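Local coordinates for NTD biosynthesis operon protein NtdA (Bacillus subtilis subsp. subtilis, PDB 4K2I) that catalyses the reversible, pyridoxal phosphate-dependent transamination of 3-dehydro-glucose 6-phosphate with glutamate to give kanosamine 6-phosphate in antibiotic biosynthesis, at residues 192-197 and 220-225; 143-148 and 166-171; 70-75 and 416-421. All blocks are in the same frame, centred on the assembly; numbering follows the deposited sequence.

Contact 1 of 3, residues 192-197 and 220-225; sequences TKFILP and KVIEDA. With PMP (4'-deoxy-4'-aminopyridoxal-5'-phosphate), chain M.
Lys193 opens the pairing through its carbonyl: Lys220 N donates to Lys193 O at 3.0 Å. The Lys193 side chain leaves the contact; NZ forms a salt bridge with Asp144 and a hydrogen bond with Gly139 O. Phe194 comes next, on the same face of the sheet as Lys220. Its CG is anti to the carbonyl carbon (chi1 -60°), which brings ring atom CD1 to 3.8 Å from Lys220 CB. The ring meets this CB and Ile222 CG2 obliquely. Ile195 uses both N and O toward strand 220-224, on the residues before and after Val221. Ile195 N donates to Lys220 O at 3.0 Å, and Ile195 O accepts from Ile222 N at 3.2 Å. This is the alternating pattern of parallel strands. Leu196 sends CD1 to 3.2 Å from Ile222 O. Leu196 CD1 also lies 3.9 Å from Asp224 CB. Pro197 has no N-H to give, and its CD rests near Ile222 O. Its carbonyl still takes part, as Asp224 N donates to Pro197 O at 2.9 Å. This bond holds the backbone of Asp224 where the strand reaches the cofactor. Asp224 CG is anti to the backbone N (chi1 180°), and OD2 ends 2.7 Å from N1 of the pyridoxamine phosphate. A carboxylate at the pyridine nitrogen is a hallmark of fold-type I aminotransferases. Thr156 binds OD2 and Cys226 N binds OD1, so both oxygens are held. The two strands belong to a beta-alpha-beta unit in the large, mostly parallel sheet. Helix 207-217 packs on Val221 and Pro197, while strands 145-148 and 240-244 flank the pair.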
loop_
_atom_site.group_PDB
_atom_site.type_symbol
_atom_site.label_atom_id
_atom_site.label_comp_id
_atom_site.label_asym_id
_atom_site.label_seq_id
_atom_site.Cartn_x
_atom_site.Cartn_y
_atom_site.Cartn_z
ATOM N N THR B 192 -8.182 21.152 21.353
ATOM C CA THR B 192 -7.167 21.250 20.309
ATOM C C THR B 192 -5.891 20.569 20.773
ATOM O O THR B 192 -5.413 20.812 21.878
ATOM C CB THR B 192 -6.838 22.705 19.975
ATOM O OG1 THR B 192 -8.052 23.439 19.799
ATOM C CG2 THR B 192 -6.006 22.787 18.689
ATOM N N LYS B 193 -5.355 19.684 19.946
ATOM C CA LYS B 193 -4.081 19.064 20.262
ATOM C C LYS B 193 -3.078 19.180 19.116
ATOM O O LYS B 193 -1.888 19.002 19.314
ATOM C CB LYS B 193 -4.291 17.603 20.681
ATOM C CG LYS B 193 -4.793 17.462 22.116
ATOM C CD LYS B 193 -4.878 16.004 22.547
ATOM C CE LYS B 193 -3.613 15.210 22.189
ATOM N NZ LYS B 193 -3.788 13.758 22.507
ATOM N N PHE B 194 -3.560 19.490 17.917
ATOM C CA PHE B 194 -2.695 19.464 16.738
ATOM C C PHE B 194 -2.902 20.645 15.815
ATOM O O PHE B 194 -3.994 21.205 15.715
ATOM C CB PHE B 194 -2.921 18.178 15.925
ATOM C CG PHE B 194 -2.636 16.919 16.684
ATOM C CD1 PHE B 194 -1.396 16.312 16.600
ATOM C CD2 PHE B 194 -3.610 16.335 17.476
ATOM C CE1 PHE B 194 -1.133 15.149 17.303
ATOM C CE2 PHE B 194 -3.354 15.170 18.175
ATOM C CZ PHE B 194 -2.114 14.577 18.092
ATOM N N ILE B 195 -1.839 21.013 15.124
ATOM C CA ILE B 195 -1.964 21.881 13.971
ATOM C C ILE B 195 -1.393 21.093 12.811
ATOM O O ILE B 195 -0.311 20.513 12.920
ATOM C CB ILE B 195 -1.165 23.173 14.127
ATOM C CG1 ILE B 195 -1.578 23.911 15.408
ATOM C CG2 ILE B 195 -1.365 24.050 12.899
ATOM C CD1 ILE B 195 -0.656 25.078 15.754
ATOM N N LEU B 196 -2.125 21.056 11.710
ATOM C CA LEU B 196 -1.699 20.279 10.555
ATOM C C LEU B 196 -1.673 21.185 9.327
ATOM O O LEU B 196 -2.640 21.264 8.583
ATOM C CB LEU B 196 -2.625 19.074 10.380
ATOM C CG LEU B 196 -2.711 18.241 9.097
ATOM C CD1 LEU B 196 -1.350 17.976 8.525
ATOM C CD2 LEU B 196 -3.456 16.931 9.350
ATOM N N PRO B 197 -0.567 21.911 9.140
ATOM C CA PRO B 197 -0.430 22.780 7.971
ATOM C C PRO B 197 -0.098 21.975 6.724
ATOM O O PRO B 197 0.541 20.931 6.807
ATOM C CB PRO B 197 0.764 23.678 8.339
ATOM C CG PRO B 197 1.578 22.838 9.235
ATOM C CD PRO B 197 0.597 22.004 10.037
ATOM N N LYS B 220 0.943 19.972 19.266
ATOM C CA LYS B 220 1.875 19.242 18.416
ATOM C C LYS B 220 1.717 19.691 16.964
ATOM O O LYS B 220 0.619 20.048 16.537
ATOM C CB LYS B 220 1.584 17.747 18.515
ATOM C CG LYS B 220 2.526 16.963 19.411
ATOM C CD LYS B 220 2.623 17.519 20.801
ATOM C CE LYS B 220 3.385 16.544 21.699
ATOM N NZ LYS B 220 2.707 15.211 21.756
ATOM N N VAL B 221 2.809 19.668 16.204
ATOM C CA VAL B 221 2.761 20.061 14.801
ATOM C C VAL B 221 3.154 18.910 13.861
ATOM O O VAL B 221 4.274 18.391 13.906
ATOM C CB VAL B 221 3.634 21.306 14.529
ATOM C CG1 VAL B 221 3.561 21.694 13.079
ATOM C CG2 VAL B 221 3.188 22.476 15.408
ATOM N N ILE B 222 2.216 18.499 13.019
ATOM C CA ILE B 222 2.515 17.514 11.989
ATOM C C ILE B 222 2.208 18.161 10.653
ATOM O O ILE B 222 1.105 18.656 10.436
ATOM C CB ILE B 222 1.703 16.223 12.194
ATOM C CG1 ILE B 222 1.845 15.297 10.988
ATOM C CG2 ILE B 222 0.221 16.552 12.481
ATOM C CD1 ILE B 222 1.380 13.859 11.249
ATOM N N GLU B 223 3.193 18.214 9.768
ATOM C CA GLU B 223 2.991 18.925 8.514
ATOM C C GLU B 223 2.754 17.981 7.352
ATOM O O GLU B 223 3.379 16.916 7.243
ATOM C CB GLU B 223 4.156 19.865 8.210
ATOM C CG GLU B 223 5.467 19.151 8.035
ATOM C CD GLU B 223 6.630 20.099 7.862
ATOM O OE1 GLU B 223 7.770 19.618 8.015
ATOM O OE2 GLU B 223 6.415 21.302 7.556
ATOM N N ASP B 224 1.813 18.367 6.501
ATOM C CA ASP B 224 1.547 17.632 5.281
ATOM C C ASP B 224 2.421 18.250 4.201
ATOM O O ASP B 224 2.050 19.255 3.586
ATOM C CB ASP B 224 0.058 17.723 4.909
ATOM C CG ASP B 224 -0.281 16.970 3.630
ATOM O OD1 ASP B 224 0.647 16.555 2.903
ATOM O OD2 ASP B 224 -1.484 16.801 3.341
ATOM N N ALA B 225 3.582 17.643 3.977
ATOM C CA ALA B 225 4.508 18.099 2.943
ATOM C C ALA B 225 4.483 17.137 1.765
ATOM O O ALA B 225 5.475 16.984 1.048
ATOM C CB ALA B 225 5.919 18.191 3.509
HETATM N N1 PMP M . -1.648 15.379 0.998
HETATM C C2 PMP M . -1.581 16.066 -0.193
HETATM C C2A PMP M . -1.521 17.575 -0.145
HETATM C C3 PMP M . -1.574 15.329 -1.397
HETATM O O3 PMP M . -1.511 15.931 -2.622
HETATM C C4 PMP M . -1.637 13.943 -1.378
HETATM C C4A PMP M . -1.634 13.175 -2.715
HETATM N N4A PMP M . -2.223 13.924 -3.836
HETATM C C5 PMP M . -1.709 13.284 -0.139
HETATM C C6 PMP M . -1.714 14.015 1.031
HETATM C C5A PMP M . -1.782 11.786 -0.030
HETATM O O4P PMP M . -0.610 11.193 -0.515
HETATM P P PMP M . -0.641 9.680 -1.055
HETATM O O1P PMP M . -1.506 8.859 -0.131
HETATM O O2P PMP M . 0.789 9.144 -1.166
HETATM O O3P PMP M . -1.358 9.693 -2.421
#

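Contact 2 of 3, residues 143-148 and 166-171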
loop_
_atom_site.group_PDB
_atom_site.type_symbol
_atom_site.label_atom_id
_atom_site.label_comp_id
_atom_site.label_asym_id
_atom_site.label_seq_id
_atom_site.Cartn_x
_atom_site.Cartn_y
_atom_site.Cartn_z
ATOM N N GLY B 143 -11.908 12.359 19.192
ATOM C CA GLY B 143 -12.428 13.621 19.664
ATOM C C GLY B 143 -11.399 14.738 19.702
ATOM O O GLY B 143 -11.782 15.906 19.778
ATOM N N ASP B 144 -10.106 14.396 19.670
ATOM C CA ASP B 144 -9.052 15.419 19.602
ATOM C C ASP B 144 -9.226 16.288 18.362
ATOM O O ASP B 144 -9.465 15.774 17.264
ATOM C CB ASP B 144 -7.658 14.795 19.515
ATOM C CG ASP B 144 -7.183 14.224 20.823
ATOM O OD1 ASP B 144 -7.885 14.377 21.848
ATOM O OD2 ASP B 144 -6.087 13.625 20.817
ATOM N N GLU B 145 -9.080 17.599 18.532
ATOM C CA GLU B 145 -9.205 18.524 17.413
ATOM C C GLU B 145 -7.862 18.811 16.708
ATOM O O GLU B 145 -6.810 18.962 17.342
ATOM C CB GLU B 145 -9.920 19.816 17.852
ATOM C CG GLU B 145 -11.397 19.589 18.207
ATOM C CD GLU B 145 -12.096 20.809 18.817
ATOM O OE1 GLU B 145 -11.458 21.868 19.005
ATOM O OE2 GLU B 145 -13.304 20.697 19.116
ATOM N N VAL B 146 -7.930 18.864 15.385
ATOM C CA VAL B 146 -6.782 19.126 14.529
ATOM C C VAL B 146 -7.085 20.329 13.659
ATOM O O VAL B 146 -7.982 20.275 12.815
ATOM C CB VAL B 146 -6.546 17.943 13.587
ATOM C CG1 VAL B 146 -5.409 18.253 12.595
ATOM C CG2 VAL B 146 -6.270 16.690 14.389
ATOM N N ILE B 147 -6.352 21.414 13.866
ATOM C CA ILE B 147 -6.555 22.623 13.086
ATOM C C ILE B 147 -5.850 22.483 11.728
ATOM O O ILE B 147 -4.686 22.098 11.665
ATOM C CB ILE B 147 -6.049 23.888 13.864
ATOM C CG1 ILE B 147 -7.014 24.224 15.011
ATOM C CG2 ILE B 147 -5.934 25.079 12.931
ATOM C CD1 ILE B 147 -6.499 25.279 16.016
ATOM N N MET B 148 -6.557 22.790 10.649
ATOM C CA MET B 148 -6.043 22.544 9.299
ATOM C C MET B 148 -6.778 23.426 8.277
ATOM O O MET B 148 -7.814 24.003 8.600
ATOM C CB MET B 148 -6.194 21.051 8.948
ATOM C CG MET B 148 -7.627 20.524 9.002
ATOM S SD MET B 148 -7.769 18.764 8.622
ATOM C CE MET B 148 -7.329 18.737 6.890
ATOM N N VAL B 166 -10.862 15.111 14.886
ATOM C CA VAL B 166 -11.862 16.086 14.465
ATOM C C VAL B 166 -11.186 17.273 13.786
ATOM O O VAL B 166 -10.505 18.056 14.438
ATOM C CB VAL B 166 -12.684 16.637 15.655
ATOM C CG1 VAL B 166 -13.694 17.728 15.181
ATOM C CG2 VAL B 166 -13.411 15.503 16.391
ATOM N N PRO B 167 -11.378 17.407 12.466
ATOM C CA PRO B 167 -10.875 18.557 11.706
ATOM C C PRO B 167 -11.535 19.855 12.150
ATOM O O PRO B 167 -12.751 19.926 12.295
ATOM C CB PRO B 167 -11.299 18.239 10.263
ATOM C CG PRO B 167 -11.445 16.743 10.237
ATOM C CD PRO B 167 -12.016 16.405 11.596
ATOM N N ILE B 168 -10.725 20.877 12.368
ATOM C CA ILE B 168 -11.231 22.204 12.668
ATOM C C ILE B 168 -10.648 23.106 11.588
ATOM O O ILE B 168 -9.453 23.350 11.572
ATOM C CB ILE B 168 -10.802 22.652 14.086
ATOM C CG1 ILE B 168 -11.480 21.770 15.146
ATOM C CG2 ILE B 168 -11.123 24.127 14.327
ATOM C CD1 ILE B 168 -12.997 21.925 15.221
ATOM N N TYR B 169 -11.488 23.556 10.658
ATOM C CA TYR B 169 -11.009 24.311 9.506
ATOM C C TYR B 169 -10.803 25.787 9.816
ATOM O O TYR B 169 -11.586 26.404 10.544
ATOM C CB TYR B 169 -11.936 24.117 8.290
ATOM C CG TYR B 169 -12.041 22.660 7.910
ATOM C CD1 TYR B 169 -10.971 21.999 7.298
ATOM C CD2 TYR B 169 -13.175 21.928 8.215
ATOM C CE1 TYR B 169 -11.044 20.651 6.988
ATOM C CE2 TYR B 169 -13.261 20.581 7.899
ATOM C CZ TYR B 169 -12.193 19.953 7.285
ATOM O OH TYR B 169 -12.287 18.621 6.974
ATOM N N VAL B 170 -9.738 26.332 9.235
ATOM C CA VAL B 170 -9.321 27.707 9.443
ATOM C C VAL B 170 -8.904 28.295 8.085
ATOM O O VAL B 170 -8.396 27.575 7.231
ATOM C CB VAL B 170 -8.186 27.739 10.499
ATOM C CG1 VAL B 170 -7.122 28.778 10.193
ATOM C CG2 VAL B 170 -8.770 27.928 11.877
ATOM N N ASP B 171 -9.154 29.589 7.885
ATOM C CA ASP B 171 -8.913 30.271 6.610
ATOM C C ASP B 171 -7.439 30.284 6.185
ATOM O O ASP B 171 -6.523 30.225 7.021
ATOM C CB ASP B 171 -9.397 31.720 6.694
ATOM C CG ASP B 171 -10.286 32.118 5.527
ATOM O OD1 ASP B 171 -10.390 31.354 4.535
ATOM O OD2 ASP B 171 -10.881 33.215 5.604
#
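Met148 and Tyr169 lie side by side and point the same way. Met148 CG is 4.0 Å from Tyr169 CE1. The sulfur SD stands 5.1 Å from the centre of the Tyr169 ring and 52° off its normal, an oblique Met-aromatic contact. Met148 CG sits between its backbone N and carbonyl carbon (chi1 59°), which sets it beside the Tyr169 ring. Pro167 lies alongside, its CB 3.9 Å from Met148 SD. On the other face of the sheet Glu145 and Ile168 cross at a slant. Ile168 CG1 presses on Glu145 CB at 3.7 Å, and its CD1 lies by the carboxylate carbon CD. Glu145 OE1 is hydrogen-bonded to Thr189 OG1. The two parallel strands belong to a beta-alpha-beta unit, whose helix 154-162 covers the face of Val146, Met148, Pro167 and Tyr169. Five backbone hydrogen bonds lace the strands, from Val166 N to Asp144 O at 2.8 Å to Val170 N to Met148 O at 3.1 Å. Within the chain, strand 166-169 is an edge of the sheet. Val166 lies beside Glu145, pointing the same way, and its CG2 reaches Gly143 O. At the far end Ile147 CG2 meets Val170 CG2 at 4.2 Å.

Contact 3 of 3, residues 70-75 and 416-421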
loop_
_atom_site.group_PDB
_atom_site.type_symbol
_atom_site.label_atom_id
_atom_site.label_comp_id
_atom_site.label_asym_id
_atom_site.label_seq_id
_atom_site.Cartn_x
_atom_site.Cartn_y
_atom_site.Cartn_z
ATOM N N PRO B 70 -1.833 18.928 -23.248
ATOM C CA PRO B 70 -2.403 18.224 -22.094
ATOM C C PRO B 70 -1.857 18.794 -20.790
ATOM O O PRO B 70 -0.707 19.244 -20.737
ATOM C CB PRO B 70 -1.948 16.766 -22.288
ATOM C CG PRO B 70 -0.892 16.792 -23.373
ATOM C CD PRO B 70 -1.147 18.021 -24.193
ATOM N N PHE B 71 -2.690 18.802 -19.757
ATOM C CA PHE B 71 -2.271 19.315 -18.464
ATOM C C PHE B 71 -1.205 18.403 -17.867
ATOM O O PHE B 71 -0.185 18.869 -17.369
ATOM C CB PHE B 71 -3.478 19.468 -17.517
ATOM C CG PHE B 71 -3.121 20.012 -16.157
ATOM C CD1 PHE B 71 -2.936 21.369 -15.964
ATOM C CD2 PHE B 71 -2.977 19.162 -15.072
ATOM C CE1 PHE B 71 -2.591 21.872 -14.718
ATOM C CE2 PHE B 71 -2.641 19.650 -13.824
ATOM C CZ PHE B 71 -2.443 21.009 -13.644
ATOM N N LEU B 72 -1.432 17.098 -17.929
ATOM C CA LEU B 72 -0.563 16.163 -17.220
ATOM C C LEU B 72 -0.581 14.768 -17.839
ATOM O O LEU B 72 -1.200 13.855 -17.299
ATOM C CB LEU B 72 -1.005 16.056 -15.762
ATOM C CG LEU B 72 0.039 16.156 -14.645
ATOM C CD1 LEU B 72 -0.469 15.458 -13.395
ATOM C CD2 LEU B 72 1.376 15.599 -15.068
ATOM N N PRO B 73 0.109 14.596 -18.970
ATOM C CA PRO B 73 0.177 13.274 -19.604
ATOM C C PRO B 73 1.095 12.350 -18.798
ATOM O O PRO B 73 2.297 12.604 -18.733
ATOM C CB PRO B 73 0.772 13.583 -20.982
ATOM C CG PRO B 73 1.595 14.838 -20.772
ATOM C CD PRO B 73 0.948 15.603 -19.646
ATOM N N VAL B 74 0.542 11.302 -18.191
ATOM C CA VAL B 74 1.318 10.504 -17.232
ATOM C C VAL B 74 2.447 9.714 -17.859
ATOM O O VAL B 74 3.413 9.407 -17.183
ATOM C CB VAL B 74 0.445 9.537 -16.388
ATOM C CG1 VAL B 74 -0.523 10.319 -15.539
ATOM C CG2 VAL B 74 -0.298 8.532 -17.280
ATOM N N ASP B 75 2.321 9.381 -19.142
ATOM C CA ASP B 75 3.391 8.684 -19.853
ATOM C C ASP B 75 4.652 9.550 -19.983
ATOM O O ASP B 75 5.745 9.031 -20.180
ATOM C CB ASP B 75 2.923 8.183 -21.230
ATOM C CG ASP B 75 2.649 9.322 -22.217
ATOM O OD1 ASP B 75 1.976 10.300 -21.852
ATOM O OD2 ASP B 75 3.109 9.238 -23.366
ATOM N N PRO B 416 -0.277 24.064 -16.850
ATOM C CA PRO B 416 0.593 22.884 -16.950
ATOM C C PRO B 416 2.039 23.179 -16.518
ATOM O O PRO B 416 2.614 24.203 -16.908
ATOM C CB PRO B 416 0.561 22.535 -18.445
ATOM C CG PRO B 416 -0.678 23.161 -18.974
ATOM C CD PRO B 416 -0.962 24.368 -18.121
ATOM N N LEU B 417 2.603 22.278 -15.717
ATOM C CA LEU B 417 3.986 22.379 -15.273
ATOM C C LEU B 417 4.449 21.024 -14.727
ATOM O O LEU B 417 3.932 20.537 -13.713
ATOM C CB LEU B 417 4.141 23.477 -14.199
ATOM C CG LEU B 417 5.568 23.943 -13.827
ATOM C CD1 LEU B 417 5.594 25.343 -13.168
ATOM C CD2 LEU B 417 6.291 22.951 -12.951
ATOM N N TYR B 418 5.428 20.429 -15.394
ATOM C CA TYR B 418 6.057 19.200 -14.916
ATOM C C TYR B 418 7.422 19.128 -15.608
ATOM O O TYR B 418 7.638 19.830 -16.596
ATOM C CB TYR B 418 5.168 17.975 -15.227
ATOM C CG TYR B 418 4.792 17.825 -16.687
ATOM C CD1 TYR B 418 5.498 16.960 -17.524
ATOM C CD2 TYR B 418 3.731 18.541 -17.231
ATOM C CE1 TYR B 418 5.161 16.813 -18.854
ATOM C CE2 TYR B 418 3.380 18.397 -18.564
ATOM C CZ TYR B 418 4.104 17.531 -19.368
ATOM O OH TYR B 418 3.773 17.385 -20.692
ATOM N N PRO B 419 8.357 18.318 -15.083
ATOM C CA PRO B 419 9.742 18.505 -15.551
ATOM C C PRO B 419 9.956 18.200 -17.034
ATOM O O PRO B 419 10.788 18.848 -17.644
ATOM C CB PRO B 419 10.547 17.530 -14.678
ATOM C CG PRO B 419 9.705 17.337 -13.448
ATOM C CD PRO B 419 8.283 17.396 -13.934
ATOM N N SER B 420 9.203 17.264 -17.601
ATOM C CA SER B 420 9.321 16.944 -19.024
ATOM C C SER B 420 8.431 17.772 -19.967
ATOM O O SER B 420 8.354 17.476 -21.158
ATOM C CB SER B 420 9.073 15.452 -19.256
ATOM O OG SER B 420 10.110 14.682 -18.673
ATOM N N PHE B 421 7.781 18.805 -19.436
ATOM C CA PHE B 421 7.031 19.770 -20.240
ATOM C C PHE B 421 8.000 20.506 -21.181
ATOM O O PHE B 421 9.145 20.792 -20.799
ATOM C CB PHE B 421 6.382 20.762 -19.279
ATOM C CG PHE B 421 5.291 21.625 -19.877
ATOM C CD1 PHE B 421 4.284 21.078 -20.667
ATOM C CD2 PHE B 421 5.232 22.983 -19.566
ATOM C CE1 PHE B 421 3.262 21.882 -21.174
ATOM C CE2 PHE B 421 4.219 23.790 -20.068
ATOM C CZ PHE B 421 3.235 23.240 -20.883
HETATM O O HOH W 1 1.896 18.879 -21.881
HETATM O O HOH W 2 0.969 20.079 -14.916
#
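Tyr418 reaches across to Phe71, Leu72 and Pro73. The bond from CA to CB heads toward residues 70-75. From there CG lies between the backbone N and the carbonyl carbon (chi1 55°), which swings the ring across that segment. Tyr418 CD2 passes Leu72 CD2 at 4.3 Å and also lies near Phe71 O. Tyr418 CE2 is 3.8 Å from Phe71 O and also lies near Pro73 CD. Tyr418 CZ lies 3.7 Å from Pro73 CD. Tyr418 OH comes to 3.4 Å from Pro73 CG. The two side chains cross at about a right angle. A water at the ring edge, in its plane, is hydrogen-bonded to Tyr418 OH at 2.7 Å. The same water donates to Pro70 O. Phe421 CB sits over one face of the tyrosine ring. A type I turn from Tyr418 to Phe421, closed by Phe421 N to Tyr418 O, brings it there.

Beside this, the Phe71 ring packs on Pro416, with CE1 3.8 Å from Pro416 N. A second water stands over the centre of the Phe71 ring and accepts from Leu417 N. It can donate to Phe71 O, 3.0 Å away, though other acceptors compete for its protons.

The contact joins the loop before helix 80-93 to the loop that leads into helix 423-438, which packs on Pro416, Tyr418 and Phe421. Leu72 also touches Tyr248, a substrate-binding residue, and Val74 packs on Thr96 of the second subunit. Proline and aromatic carbons supply the direct grip. The polar link between the loops is carried by water, so the fit probably depends on ring shape and on ordered solvent more than on direct polar bonds between the two loops.

Contacts 1 and 2 are buried and belong to the same sheet, where strands 192-195 and 145-148 are neighbours. They touch directly: Leu196 N probably bonds to Ile147 O, and Leu196 CB packs on Val146 CG1. They follow one another in the chain, each made by a beta-alpha-beta unit, and both rely on backbone bonds. Contact 1 lies further inside the sheet and ends at the cofactor, while contact 2 includes an edge strand. Contact 3 is only partly buried and lies on the opposite side of the chain's centre, about 31 Å from contact 1, centre to centre. It joins loops far apart in sequence through proline, aromatic rings and water.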